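Adenylosuccinate lyase (Francisella tularensis subsp. tularensis SCHU S4, PDB 4EEI) probably catalyses two steps of purine biosynthesis, splitting fumarate from adenylosuccinate to give AMP and from the succinylated imidazole carboxamide ribotide to give AICAR. Local coordinates at residues Thr274-Leu277 / Thr278-Arg282; Ile319-Tyr322 / Ala323-Met327; Ser224-Gly227 / Leu228-Ser231; Leu236-Glu239 / Ile240-His244; Arg285-Val288 / Ser289-Leu292. All coordinates share one frame; numbering follows the deposited sequence.

Interaction 1. Residues Thr274-Leu277 / Thr278-Arg282. With AMP (adenosine monophosphate), chain C.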
loop_
_atom_site.group_PDB
_atom_site.type_symbol
_atom_site.label_atom_id
_atom_site.label_comp_id
_atom_site.label_asym_id
_atom_site.label_seq_id
_atom_site.Cartn_x
_atom_site.Cartn_y
_atom_site.Cartn_z
ATOM N N THR B 274 3.535 -0.163 23.687
ATOM C CA THR B 274 2.635 0.378 22.676
ATOM C C THR B 274 3.412 0.868 21.451
ATOM O O THR B 274 2.872 0.916 20.340
ATOM C CB THR B 274 1.699 1.453 23.261
ATOM O OG1 THR B 274 2.457 2.358 24.074
ATOM C CG2 THR B 274 0.644 0.784 24.137
ATOM N N GLU B 275 4.683 1.217 21.639
ATOM C CA GLU B 275 5.527 1.558 20.487
ATOM C C GLU B 275 5.835 0.309 19.661
ATOM O O GLU B 275 5.684 0.301 18.433
ATOM C CB GLU B 275 6.800 2.294 20.932
ATOM C CG GLU B 275 6.498 3.726 21.370
ATOM C CD GLU B 275 7.706 4.481 21.899
ATOM O OE1 GLU B 275 8.862 4.034 21.692
ATOM O OE2 GLU B 275 7.492 5.543 22.529
ATOM N N ASN B 276 6.237 -0.758 20.339
ATOM C CA ASN B 276 6.392 -2.062 19.692
ATOM C C ASN B 276 5.149 -2.459 18.898
ATOM O O ASN B 276 5.246 -2.903 17.750
ATOM C CB ASN B 276 6.723 -3.145 20.737
ATOM C CG ASN B 276 6.827 -4.541 20.122
ATOM O OD1 ASN B 276 5.820 -5.225 19.948
ATOM N ND2 ASN B 276 8.050 -4.967 19.798
ATOM N N LEU B 277 3.973 -2.265 19.494
ATOM C CA LEU B 277 2.729 -2.694 18.855
ATOM C C LEU B 277 2.367 -1.805 17.663
ATOM O O LEU B 277 1.660 -2.225 16.751
ATOM C CB LEU B 277 1.587 -2.736 19.870
ATOM C CG LEU B 277 1.784 -3.736 21.007
ATOM C CD1 LEU B 277 0.823 -3.466 22.146
ATOM C CD2 LEU B 277 1.620 -5.156 20.506
ATOM N N THR B 278 2.854 -0.573 17.666
ATOM C CA THR B 278 2.648 0.295 16.516
ATOM C C THR B 278 3.422 -0.290 15.329
ATOM O O THR B 278 2.937 -0.303 14.183
ATOM C CB THR B 278 3.117 1.726 16.846
ATOM O OG1 THR B 278 2.337 2.235 17.948
ATOM C CG2 THR B 278 2.937 2.642 15.633
ATOM N N GLY B 279 4.622 -0.788 15.606
ATOM C CA GLY B 279 5.426 -1.456 14.590
ATOM C C GLY B 279 4.713 -2.684 14.065
ATOM O O GLY B 279 4.697 -2.951 12.854
ATOM N N MET B 280 4.104 -3.434 14.973
ATOM C CA MET B 280 3.386 -4.637 14.570
ATOM C C MET B 280 2.230 -4.287 13.656
ATOM O O MET B 280 1.972 -4.984 12.671
ATOM C CB MET B 280 2.875 -5.386 15.800
ATOM C CG MET B 280 3.984 -5.850 16.725
ATOM S SD MET B 280 5.051 -7.085 15.944
ATOM C CE MET B 280 6.295 -7.263 17.227
ATOM N N ALA B 281 1.539 -3.197 13.968
ATOM C CA ALA B 281 0.417 -2.757 13.144
ATOM C C ALA B 281 0.861 -2.412 11.725
ATOM O O ALA B 281 0.153 -2.724 10.762
ATOM C CB ALA B 281 -0.284 -1.567 13.785
ATOM N N ARG B 282 2.010 -1.750 11.593
ATOM C CA ARG B 282 2.521 -1.400 10.265
ATOM C C ARG B 282 2.775 -2.648 9.426
ATOM O O ARG B 282 2.538 -2.654 8.216
ATOM C CB ARG B 282 3.800 -0.560 10.369
ATOM C CG ARG B 282 3.584 0.823 10.952
ATOM C CD ARG B 282 4.862 1.640 11.049
ATOM N NE ARG B 282 4.584 2.842 11.831
ATOM C CZ ARG B 282 5.441 3.444 12.644
ATOM N NH1 ARG B 282 6.688 2.989 12.779
ATOM N NH2 ARG B 282 5.044 4.514 13.321
HETATM P P AMP C . 11.493 -4.176 20.180
HETATM O O1P AMP C . 11.085 -5.622 20.302
HETATM O O2P AMP C . 10.350 -3.202 20.273
HETATM O O3P AMP C . 12.448 -3.906 19.049
HETATM O "O5'" AMP C . 12.356 -3.901 21.507
HETATM C "C5'" AMP C . 13.046 -2.667 21.690
HETATM C "C4'" AMP C . 14.088 -2.838 22.787
HETATM O "O4'" AMP C . 14.844 -1.636 22.950
HETATM C "C3'" AMP C . 13.427 -3.133 24.122
HETATM O "O3'" AMP C . 14.132 -4.198 24.760
HETATM C "C2'" AMP C . 13.594 -1.863 24.924
HETATM O "O2'" AMP C . 13.778 -2.152 26.309
HETATM C "C1'" AMP C . 14.842 -1.244 24.325
HETATM N N9 AMP C . 14.837 0.232 24.458
HETATM C C8 AMP C . 14.029 0.959 25.249
HETATM N N7 AMP C . 14.296 2.284 25.130
HETATM C C5 AMP C . 15.300 2.415 24.246
HETATM C C6 AMP C . 16.069 3.535 23.660
HETATM N N6 AMP C . 15.809 4.817 24.009
HETATM N N1 AMP C . 17.038 3.235 22.769
HETATM C C2 AMP C . 17.306 1.966 22.415
HETATM N N3 AMP C . 16.649 0.901 22.905
HETATM C C4 AMP C . 15.654 1.058 23.807
#
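Asn276 and Met280 sit one helical turn apart, and their side chains slant across each other so that the methyl CE of Met280 lies 3.4 Å from OD1 of Asn276. The methionine is bent at chi2 (-65°) and extended at chi3, which brings its methyl end back to the preceding turn. Asn276 has CG anti to the backbone N (chi1 177°), and its two amide ends have different jobs: OD1 lies against the methionine, while ND2 points outward to the nucleotide. ND2 donates to O2P of AMP over 2.9 Å in an almost perfectly straight bond (179°). The backbone of the same pair is joined by Met280 N to Asn276 O, 3.0 Å, with the donor in the carbonyl plane.

On another side of the helix Thr278 grips one acceptor twice. Its OG1, beside its own backbone N, donates to Thr274 O at 2.8 Å, and Thr278 N reaches the same Thr274 O at 3.1 Å from above the carbonyl plane. OG1 is also in weak hydrogen-bond contact with Arg241 NH1 of helix 217-244.

Glu275 turns to other chains, with OE1 hydrogen-bonded to His141 ND1 of the third subunit and Ile303 N of the second. The phosphate that Asn276 holds belongs to a nucleotide also bound by Tyr5 and by Ser306 and Arg310 of the second subunit. Here the helix supplies one wall of a shared active site, the composite pocket characteristic of the fumarase/aspartase superfamily.

Interaction 2. Residues Ile319-Tyr322 / Ala323-Met327; sequences IMVY and ALRRM
Ala323 N donates to Ile319 O at 2.8 Å, the shortest of four successive helical bonds that run through this turn. The side chains of this turn pair off four residues apart. Tyr322 and Arg326 lie alongside one another and point the same way, both with CG anti to the backbone N (chi1 177° in each). The phenol OH accepts from Arg326 NH1 over 2.9 Å, coming in at the guanidinium edge, somewhat tilted from its plane; ring and guanidinium planes stand 73° apart. Arg326 NE is in turn hydrogen-bonded to Ser273 OG.

Val321 and Arg325 also run side by side, but here the methyl CG1 of Val321 sits over one face of the guanidinium, 3.4 Å from Arg325 NE. The charge itself is met by salt bridges to Asp116 and Glu9, which fix how the flat group is turned. Further round, CG of Met320 touches CD1 of Leu324 at 3.8 Å.

Helix 304-333 has neighbours on several sides here: Val321 and Arg325 lean on helix 94-131, Met320 reaches helix 217-244, and Tyr322 and Arg326 lie against Asn276 on helix 272-293, with Tyr5 edge-to-face to Tyr322.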
loop_
_atom_site.group_PDB
_atom_site.type_symbol
_atom_site.label_atom_id
_atom_site.label_comp_id
_atom_site.label_asym_id
_atom_site.label_seq_id
_atom_site.Cartn_x
_atom_site.Cartn_y
_atom_site.Cartn_z
ATOM N N ILE B 319 2.242 -12.488 14.025
ATOM C CA ILE B 319 2.249 -11.127 14.537
ATOM C C ILE B 319 0.902 -10.782 15.176
ATOM O O ILE B 319 0.860 -10.130 16.213
ATOM C CB ILE B 319 2.553 -10.123 13.414
ATOM C CG1 ILE B 319 4.015 -10.259 12.970
ATOM C CG2 ILE B 319 2.274 -8.699 13.874
ATOM C CD1 ILE B 319 4.310 -9.512 11.649
ATOM N N MET B 320 -0.192 -11.217 14.562
ATOM C CA MET B 320 -1.519 -10.883 15.085
ATOM C C MET B 320 -1.706 -11.460 16.486
ATOM O O MET B 320 -2.147 -10.766 17.405
ATOM C CB MET B 320 -2.628 -11.394 14.156
ATOM C CG MET B 320 -4.040 -11.130 14.688
ATOM S SD MET B 320 -4.402 -9.365 14.800
ATOM C CE MET B 320 -4.641 -8.959 13.076
ATOM N N VAL B 321 -1.379 -12.732 16.654
ATOM C CA VAL B 321 -1.514 -13.357 17.966
ATOM C C VAL B 321 -0.568 -12.704 18.982
ATOM O O VAL B 321 -0.971 -12.375 20.106
ATOM C CB VAL B 321 -1.291 -14.872 17.894
ATOM C CG1 VAL B 321 -1.227 -15.472 19.295
ATOM C CG2 VAL B 321 -2.421 -15.525 17.092
ATOM N N TYR B 322 0.686 -12.501 18.587
ATOM C CA TYR B 322 1.652 -11.810 19.456
ATOM C C TYR B 322 1.131 -10.443 19.888
ATOM O O TYR B 322 1.199 -10.087 21.067
ATOM C CB TYR B 322 3.007 -11.638 18.749
ATOM C CG TYR B 322 4.023 -10.864 19.577
ATOM C CD1 TYR B 322 4.869 -11.519 20.449
ATOM C CD2 TYR B 322 4.131 -9.475 19.475
ATOM C CE1 TYR B 322 5.795 -10.827 21.216
ATOM C CE2 TYR B 322 5.057 -8.768 20.246
ATOM C CZ TYR B 322 5.884 -9.456 21.103
ATOM O OH TYR B 322 6.808 -8.781 21.876
ATOM N N ALA B 323 0.599 -9.685 18.943
ATOM C CA ALA B 323 0.206 -8.310 19.233
ATOM C C ALA B 323 -1.028 -8.263 20.120
ATOM O O ALA B 323 -1.103 -7.436 21.020
ATOM C CB ALA B 323 -0.024 -7.510 17.934
ATOM N N LEU B 324 -2.003 -9.133 19.865
ATOM C CA LEU B 324 -3.229 -9.131 20.672
ATOM C C LEU B 324 -2.947 -9.528 22.116
ATOM O O LEU B 324 -3.566 -9.000 23.041
ATOM C CB LEU B 324 -4.280 -10.071 20.082
ATOM C CG LEU B 324 -4.836 -9.667 18.714
ATOM C CD1 LEU B 324 -5.667 -10.793 18.152
ATOM C CD2 LEU B 324 -5.687 -8.402 18.853
ATOM N N ARG B 325 -2.039 -10.481 22.315
ATOM C CA ARG B 325 -1.680 -10.910 23.671
ATOM C C ARG B 325 -0.895 -9.840 24.389
ATOM O O ARG B 325 -1.110 -9.585 25.581
ATOM C CB ARG B 325 -0.875 -12.214 23.641
ATOM C CG ARG B 325 -1.644 -13.394 23.067
ATOM C CD ARG B 325 -0.898 -14.703 23.238
ATOM N NE ARG B 325 -1.665 -15.811 22.662
ATOM C CZ ARG B 325 -1.220 -17.059 22.560
ATOM N NH1 ARG B 325 -0.005 -17.372 22.987
ATOM N NH2 ARG B 325 -1.993 -17.990 22.021
ATOM N N ARG B 326 0.038 -9.214 23.683
ATOM C CA ARG B 326 0.876 -8.205 24.343
ATOM C C ARG B 326 0.056 -6.956 24.675
ATOM O O ARG B 326 0.205 -6.371 25.757
ATOM C CB ARG B 326 2.089 -7.834 23.485
ATOM C CG ARG B 326 2.939 -6.732 24.102
ATOM C CD ARG B 326 4.305 -6.589 23.440
ATOM N NE ARG B 326 5.141 -5.650 24.193
ATOM C CZ ARG B 326 6.443 -5.487 24.004
ATOM N NH1 ARG B 326 7.070 -6.198 23.076
ATOM N NH2 ARG B 326 7.117 -4.617 24.752
ATOM N N MET B 327 -0.817 -6.553 23.756
ATOM C CA MET B 327 -1.699 -5.418 24.029
ATOM C C MET B 327 -2.629 -5.696 25.205
ATOM O O MET B 327 -2.857 -4.825 26.035
ATOM C CB MET B 327 -2.520 -5.047 22.797
ATOM C CG MET B 327 -3.475 -3.867 23.071
ATOM S SD MET B 327 -2.597 -2.315 23.437
ATOM C CE MET B 327 -2.432 -1.670 21.770
#

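Interaction 3. Residues Ser224-Gly227 / Leu228-Ser231; sequences SIHG and LIAS
Ser224 O takes the amide of Leu228 at 3.1 Å, opening a run of regular alpha-helical bonds in helix 217-244, one of the long helices of the central bundle characteristic of the lyase 1 family. The hydroxyl of Ser224 turns back to Ala220 O, and its side chain packs on Leu228 of the fourth subunit.

Ile225 comes next. Its O accepts from Ile229 N at 3.0 Å, and its branch CG2 approaches Ile229 CD1 at 4.3 Å, a loose apolar touch; with CG1 of Ile229 anti to its own carbonyl carbon (chi1 -68°), that chain reaches back along the helix. The same CD1 serves His226, whose CD2 lies 4.2 Å from it, the two side chains running alongside and pointing the same way. His226 ND1 is hydrogen-bonded to Asn316 OD1, which helps to set the turn of the ring.

Gly227, without a side chain, lets Val288 CG2 of helix 272-293 come up to its CA. Its carbonyl has two donors: Ser231 N at 3.2 Å and a water at 2.9 Å. That water also lies a short 2.5 Å from Ser231 OG, a hydroxyl hydrogen-bonded to Leu292 O of the fourth subunit.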
loop_
_atom_site.group_PDB
_atom_site.type_symbol
_atom_site.label_atom_id
_atom_site.label_comp_id
_atom_site.label_asym_id
_atom_site.label_seq_id
_atom_site.Cartn_x
_atom_site.Cartn_y
_atom_site.Cartn_z
ATOM N N SER B 224 -7.766 -8.551 4.947
ATOM C CA SER B 224 -8.358 -7.212 5.041
ATOM C C SER B 224 -8.965 -6.942 6.410
ATOM O O SER B 224 -8.856 -5.825 6.942
ATOM C CB SER B 224 -9.417 -7.007 3.957
ATOM O OG SER B 224 -8.800 -7.024 2.681
ATOM N N ILE B 225 -9.619 -7.945 6.983
ATOM C CA ILE B 225 -10.107 -7.801 8.356
ATOM C C ILE B 225 -8.928 -7.604 9.319
ATOM O O ILE B 225 -8.985 -6.789 10.245
ATOM C CB ILE B 225 -10.933 -9.019 8.801
ATOM C CG1 ILE B 225 -12.182 -9.164 7.930
ATOM C CG2 ILE B 225 -11.338 -8.887 10.276
ATOM C CD1 ILE B 225 -12.904 -10.497 8.137
ATOM N N HIS B 226 -7.855 -8.358 9.111
ATOM C CA HIS B 226 -6.684 -8.229 9.974
ATOM C C HIS B 226 -6.074 -6.826 9.831
ATOM O O HIS B 226 -5.540 -6.273 10.799
ATOM C CB HIS B 226 -5.660 -9.321 9.640
ATOM C CG HIS B 226 -6.005 -10.658 10.219
ATOM N ND1 HIS B 226 -5.123 -11.716 10.222
ATOM C CD2 HIS B 226 -7.129 -11.102 10.831
ATOM C CE1 HIS B 226 -5.688 -12.756 10.815
ATOM N NE2 HIS B 226 -6.902 -12.409 11.201
ATOM N N GLY B 227 -6.173 -6.250 8.635
ATOM C CA GLY B 227 -5.703 -4.889 8.397
ATOM C C GLY B 227 -6.489 -3.862 9.198
ATOM O O GLY B 227 -5.926 -2.876 9.706
ATOM N N LEU B 228 -7.795 -4.085 9.312
ATOM C CA LEU B 228 -8.662 -3.198 10.093
ATOM C C LEU B 228 -8.359 -3.337 11.577
ATOM O O LEU B 228 -8.385 -2.346 12.327
ATOM C CB LEU B 228 -10.134 -3.520 9.831
ATOM C CG LEU B 228 -10.669 -3.221 8.429
ATOM C CD1 LEU B 228 -12.021 -3.884 8.243
ATOM C CD2 LEU B 228 -10.814 -1.721 8.222
ATOM N N ILE B 229 -8.081 -4.568 12.009
ATOM C CA ILE B 229 -7.659 -4.796 13.391
ATOM C C ILE B 229 -6.359 -4.037 13.660
ATOM O O ILE B 229 -6.175 -3.451 14.735
ATOM C CB ILE B 229 -7.469 -6.294 13.679
ATOM C CG1 ILE B 229 -8.823 -7.008 13.638
ATOM C CG2 ILE B 229 -6.797 -6.515 15.062
ATOM C CD1 ILE B 229 -8.740 -8.532 13.708
ATOM N N ALA B 230 -5.465 -4.031 12.675
ATOM C CA ALA B 230 -4.184 -3.347 12.824
ATOM C C ALA B 230 -4.384 -1.853 13.071
ATOM O O ALA B 230 -3.672 -1.247 13.872
ATOM C CB ALA B 230 -3.292 -3.588 11.599
ATOM N N SER B 231 -5.347 -1.253 12.382
ATOM C CA SER B 231 -5.697 0.146 12.645
ATOM C C SER B 231 -6.246 0.360 14.052
ATOM O O SER B 231 -5.994 1.391 14.680
ATOM C CB SER B 231 -6.717 0.647 11.628
ATOM O OG SER B 231 -6.074 0.873 10.390
HETATM O O HOH W 1 -4.265 -0.564 9.450
#

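Interaction 4. Residues Leu236-Glu239 / Ile240-His244; sequences LAVE and IRHLH
Val238 and His242 run side by side on one turn, pointing the same way, with the methyl CG1 of Val238 3.5 Å from both CD2 and NE2 of the imidazole. The valine gets that methyl there by holding CG1 anti to its backbone N (chi1 167°). The ring also comes close to the backbone, its CD2 being 3.2 Å from Val238 O, the carbonyl that takes His242 N at 2.9 Å.

One residue on, Glu239 and Leu243 meet at a slant. A bend at chi2 (73°) curls the glutamate so that OE2 comes within 3.5 Å of Leu243 CD1, a carboxylate resting on a methyl. Leu236 and Ile240 make the apolar counterpart, CD1 to CD1 at 4.0 Å. Arg241 starts close to the helix, with CG 3.3 Å from Ala237 O, before bending away at chi3.

The next shell helps to position the polar groups. Glu239 OE2 is held by a salt bridge to Lys153, which draws the carboxylate toward helix 151-173. His242 is flanked by two tryptophans: Trp298 of the second subunit stacks on it, and Trp298 of the fourth meets it edge-to-face. Arg241 makes a cation-pi contact with that same Trp298 of the second subunit.

The connections that follow helix 272-293 in the second and fourth subunits thus bring Trp298 against the end of helix 217-244. This is a meeting point of subunits in the tetramer built round the long-helix core of the fumarase/aspartase superfamily.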
loop_
_atom_site.group_PDB
_atom_site.type_symbol
_atom_site.label_atom_id
_atom_site.label_comp_id
_atom_site.label_asym_id
_atom_site.label_seq_id
_atom_site.Cartn_x
_atom_site.Cartn_y
_atom_site.Cartn_z
ATOM N N LEU B 236 -5.288 2.566 19.425
ATOM C CA LEU B 236 -5.216 2.405 20.873
ATOM C C LEU B 236 -3.796 2.609 21.374
ATOM O O LEU B 236 -3.577 3.211 22.429
ATOM C CB LEU B 236 -5.736 1.018 21.277
ATOM C CG LEU B 236 -5.544 0.555 22.716
ATOM C CD1 LEU B 236 -6.217 1.500 23.693
ATOM C CD2 LEU B 236 -6.102 -0.854 22.873
ATOM N N ALA B 237 -2.825 2.115 20.611
ATOM C CA ALA B 237 -1.426 2.241 21.013
ATOM C C ALA B 237 -1.032 3.725 21.067
ATOM O O ALA B 237 -0.357 4.173 21.997
ATOM C CB ALA B 237 -0.534 1.479 20.048
ATOM N N VAL B 238 -1.471 4.479 20.074
ATOM C CA VAL B 238 -1.141 5.898 19.987
ATOM C C VAL B 238 -1.798 6.673 21.127
ATOM O O VAL B 238 -1.199 7.583 21.714
ATOM C CB VAL B 238 -1.576 6.454 18.621
ATOM C CG1 VAL B 238 -1.553 7.986 18.607
ATOM C CG2 VAL B 238 -0.688 5.879 17.511
ATOM N N GLU B 239 -3.032 6.307 21.456
ATOM C CA GLU B 239 -3.702 6.915 22.600
ATOM C C GLU B 239 -2.888 6.711 23.876
ATOM O O GLU B 239 -2.667 7.648 24.647
ATOM C CB GLU B 239 -5.107 6.331 22.769
ATOM C CG GLU B 239 -5.858 6.854 23.993
ATOM C CD GLU B 239 -6.349 8.291 23.847
ATOM O OE1 GLU B 239 -6.511 8.758 22.702
ATOM O OE2 GLU B 239 -6.588 8.950 24.889
ATOM N N ILE B 240 -2.429 5.492 24.110
ATOM C CA ILE B 240 -1.643 5.255 25.318
ATOM C C ILE B 240 -0.316 6.030 25.272
ATOM O O ILE B 240 0.102 6.610 26.284
ATOM C CB ILE B 240 -1.436 3.755 25.566
ATOM C CG1 ILE B 240 -2.777 3.113 25.927
ATOM C CG2 ILE B 240 -0.451 3.519 26.715
ATOM C CD1 ILE B 240 -2.798 1.601 25.779
ATOM N N ARG B 241 0.326 6.063 24.106
ATOM C CA ARG B 241 1.606 6.768 23.966
ATOM C C ARG B 241 1.470 8.260 24.249
ATOM O O ARG B 241 2.355 8.868 24.861
ATOM C CB ARG B 241 2.200 6.541 22.570
ATOM C CG ARG B 241 2.745 5.126 22.336
ATOM C CD ARG B 241 2.976 4.870 20.844
ATOM N NE ARG B 241 3.902 5.833 20.257
ATOM C CZ ARG B 241 4.098 5.977 18.951
ATOM N NH1 ARG B 241 3.432 5.217 18.093
ATOM N NH2 ARG B 241 4.949 6.889 18.505
ATOM N N HIS B 242 0.367 8.845 23.796
ATOM C CA HIS B 242 0.047 10.248 24.084
ATOM C C HIS B 242 -0.123 10.490 25.580
ATOM O O HIS B 242 0.419 11.443 26.134
ATOM C CB HIS B 242 -1.269 10.643 23.408
ATOM C CG HIS B 242 -1.137 11.001 21.967
ATOM N ND1 HIS B 242 -0.188 11.884 21.499
ATOM C CD2 HIS B 242 -1.879 10.638 20.886
ATOM C CE1 HIS B 242 -0.336 12.035 20.192
ATOM N NE2 HIS B 242 -1.351 11.280 19.801
ATOM N N LEU B 243 -0.907 9.635 26.227
ATOM C CA LEU B 243 -1.213 9.806 27.638
ATOM C C LEU B 243 0.010 9.520 28.517
ATOM O O LEU B 243 0.081 9.968 29.658
ATOM C CB LEU B 243 -2.388 8.905 28.041
ATOM C CG LEU B 243 -3.734 9.149 27.353
ATOM C CD1 LEU B 243 -4.696 8.043 27.737
ATOM C CD2 LEU B 243 -4.322 10.503 27.730
ATOM N N HIS B 244 0.975 8.786 27.968
ATOM C CA HIS B 244 2.160 8.357 28.710
ATOM C C HIS B 244 3.262 9.430 28.674
ATOM O O HIS B 244 4.160 9.426 29.505
ATOM C CB HIS B 244 2.666 7.039 28.102
ATOM C CG HIS B 244 3.579 6.251 28.989
ATOM N ND1 HIS B 244 4.594 6.821 29.725
ATOM C CD2 HIS B 244 3.645 4.919 29.230
ATOM C CE1 HIS B 244 5.237 5.877 30.394
ATOM N NE2 HIS B 244 4.683 4.711 30.100
#

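Interaction 5. Residues Arg285-Val288 / Ser289-Leu292; sequences RSHV and SIAL
Val288 and Leu292 meet near the C-terminal end of helix 272-293, part of the long-helix bundle that forms the tetramer core in lyase 1 enzymes. In the side-chain packing, these two lie alongside one another and point the same way, CG1 of Val288 standing 4.0 Å from CD1 of Leu292; CG1 is anti to the backbone N (chi1 176°), on the side from which the leucine approaches. His287 and Ile290 repeat the alignment, with His287 CD2 4.1 Å from Ile290 CD1. The imidazole is tied at ND1 to Asn316 ND2 and meets the ring of Tyr312, both on helix 304-333.

Packing with other chains comes next. Leu292 lies on Leu228 of the fourth subunit, and Ile290 on Ser286 of the second. Arg285 does not touch the following turn; its guanidinium makes salt bridges to Glu234 and to Glu293 of the second subunit.

Direct i to i+4 backbone bonds across the two segments are found in the later part, where Ala291 N reaches His287 O at 3.0 Å and Leu292 N reaches Val288 O, also at 3.0 Å. Before them the helix is opened: Ser286 O and Ile290 N stand 4.2 Å apart, and Arg285 O and Ser289 N 4.6 Å, both too far for a bond. A water fills the wider of these two gaps. It donates to Arg285 O at 2.6 Å and accepts from Ser289 N at 3.0 Å, replacing one helical hydrogen bond.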
loop_
_atom_site.group_PDB
_atom_site.type_symbol
_atom_site.label_atom_id
_atom_site.label_comp_id
_atom_site.label_asym_id
_atom_site.label_seq_id
_atom_site.Cartn_x
_atom_site.Cartn_y
_atom_site.Cartn_z
ATOM N N ARG B 285 -0.567 -4.215 8.304
ATOM C CA ARG B 285 -1.155 -3.386 7.269
ATOM C C ARG B 285 -0.458 -3.621 5.930
ATOM O O ARG B 285 -1.091 -3.561 4.875
ATOM C CB ARG B 285 -1.086 -1.911 7.689
ATOM C CG ARG B 285 -1.596 -0.933 6.651
ATOM C CD ARG B 285 -1.928 0.431 7.275
ATOM N NE ARG B 285 -0.802 1.043 7.985
ATOM C CZ ARG B 285 -0.731 1.156 9.311
ATOM N NH1 ARG B 285 -1.714 0.686 10.068
ATOM N NH2 ARG B 285 0.320 1.735 9.887
ATOM N N SER B 286 0.839 -3.916 5.971
ATOM C CA SER B 286 1.604 -4.124 4.732
ATOM C C SER B 286 1.157 -5.373 3.962
ATOM O O SER B 286 1.355 -5.476 2.748
ATOM C CB SER B 286 3.111 -4.208 5.046
ATOM O OG SER B 286 3.441 -5.459 5.625
ATOM N N HIS B 287 0.551 -6.324 4.666
ATOM C CA HIS B 287 0.158 -7.587 4.040
ATOM C C HIS B 287 -1.100 -7.480 3.197
ATOM O O HIS B 287 -1.352 -8.344 2.351
ATOM C CB HIS B 287 -0.076 -8.656 5.110
ATOM C CG HIS B 287 1.144 -9.018 5.890
ATOM N ND1 HIS B 287 1.078 -9.579 7.144
ATOM C CD2 HIS B 287 2.470 -8.916 5.595
ATOM C CE1 HIS B 287 2.301 -9.805 7.596
ATOM N NE2 HIS B 287 3.161 -9.415 6.668
ATOM N N VAL B 288 -1.913 -6.458 3.459
ATOM C CA VAL B 288 -3.172 -6.298 2.744
ATOM C C VAL B 288 -2.954 -6.213 1.232
ATOM O O VAL B 288 -3.630 -6.894 0.469
ATOM C CB VAL B 288 -3.979 -5.078 3.248
ATOM C CG1 VAL B 288 -5.218 -4.899 2.420
ATOM C CG2 VAL B 288 -4.359 -5.266 4.726
ATOM N N SER B 289 -2.006 -5.393 0.796
ATOM C CA SER B 289 -1.746 -5.258 -0.636
ATOM C C SER B 289 -1.255 -6.568 -1.255
ATOM O O SER B 289 -1.604 -6.893 -2.386
ATOM C CB SER B 289 -0.729 -4.151 -0.893
ATOM O OG SER B 289 0.518 -4.493 -0.327
ATOM N N ILE B 290 -0.438 -7.317 -0.520
ATOM C CA ILE B 290 0.029 -8.612 -1.016
ATOM C C ILE B 290 -1.166 -9.526 -1.287
ATOM O O ILE B 290 -1.267 -10.144 -2.355
ATOM C CB ILE B 290 0.975 -9.324 -0.016
ATOM C CG1 ILE B 290 2.150 -8.422 0.359
ATOM C CG2 ILE B 290 1.505 -10.599 -0.623
ATOM C CD1 ILE B 290 3.013 -8.975 1.532
ATOM N N ALA B 291 -2.085 -9.584 -0.328
ATOM C CA ALA B 291 -3.248 -10.455 -0.441
ATOM C C ALA B 291 -4.106 -10.052 -1.620
ATOM O O ALA B 291 -4.606 -10.914 -2.346
ATOM C CB ALA B 291 -4.063 -10.419 0.827
ATOM N N LEU B 292 -4.287 -8.744 -1.809
ATOM C CA LEU B 292 -5.136 -8.249 -2.903
ATOM C C LEU B 292 -4.510 -8.565 -4.258
ATOM O O LEU B 292 -5.203 -8.982 -5.204
ATOM C CB LEU B 292 -5.358 -6.737 -2.772
ATOM C CG LEU B 292 -6.208 -6.292 -1.577
ATOM C CD1 LEU B 292 -6.238 -4.770 -1.491
ATOM C CD2 LEU B 292 -7.629 -6.839 -1.728
HETATM O O HOH W 2 -1.127 -2.940 2.366
#

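From the N terminus the order is interaction 3, 4, 1, 5, 2. Each lies within a single helix, so none closes a loop, and they follow in series without nesting or crossing. Interactions 3 and 4 share helix 217-244, and 1 and 5 share helix 272-293; interaction 2 lies on helix 304-333. Touches between them bind the three helices together. Interaction 1 meets 4 through Thr278 and Arg241, 3 through Ala281 and Ala230, and 2 through Leu277 and Ala323 and through Met280 and Tyr322. Interaction 2 sends Met320 to 3 and Met327 to 4. Val288 of interaction 5 packs on Ser224 of 3. Interactions 4 and 5, their centres about 26 Å apart, both reach the fourth subunit.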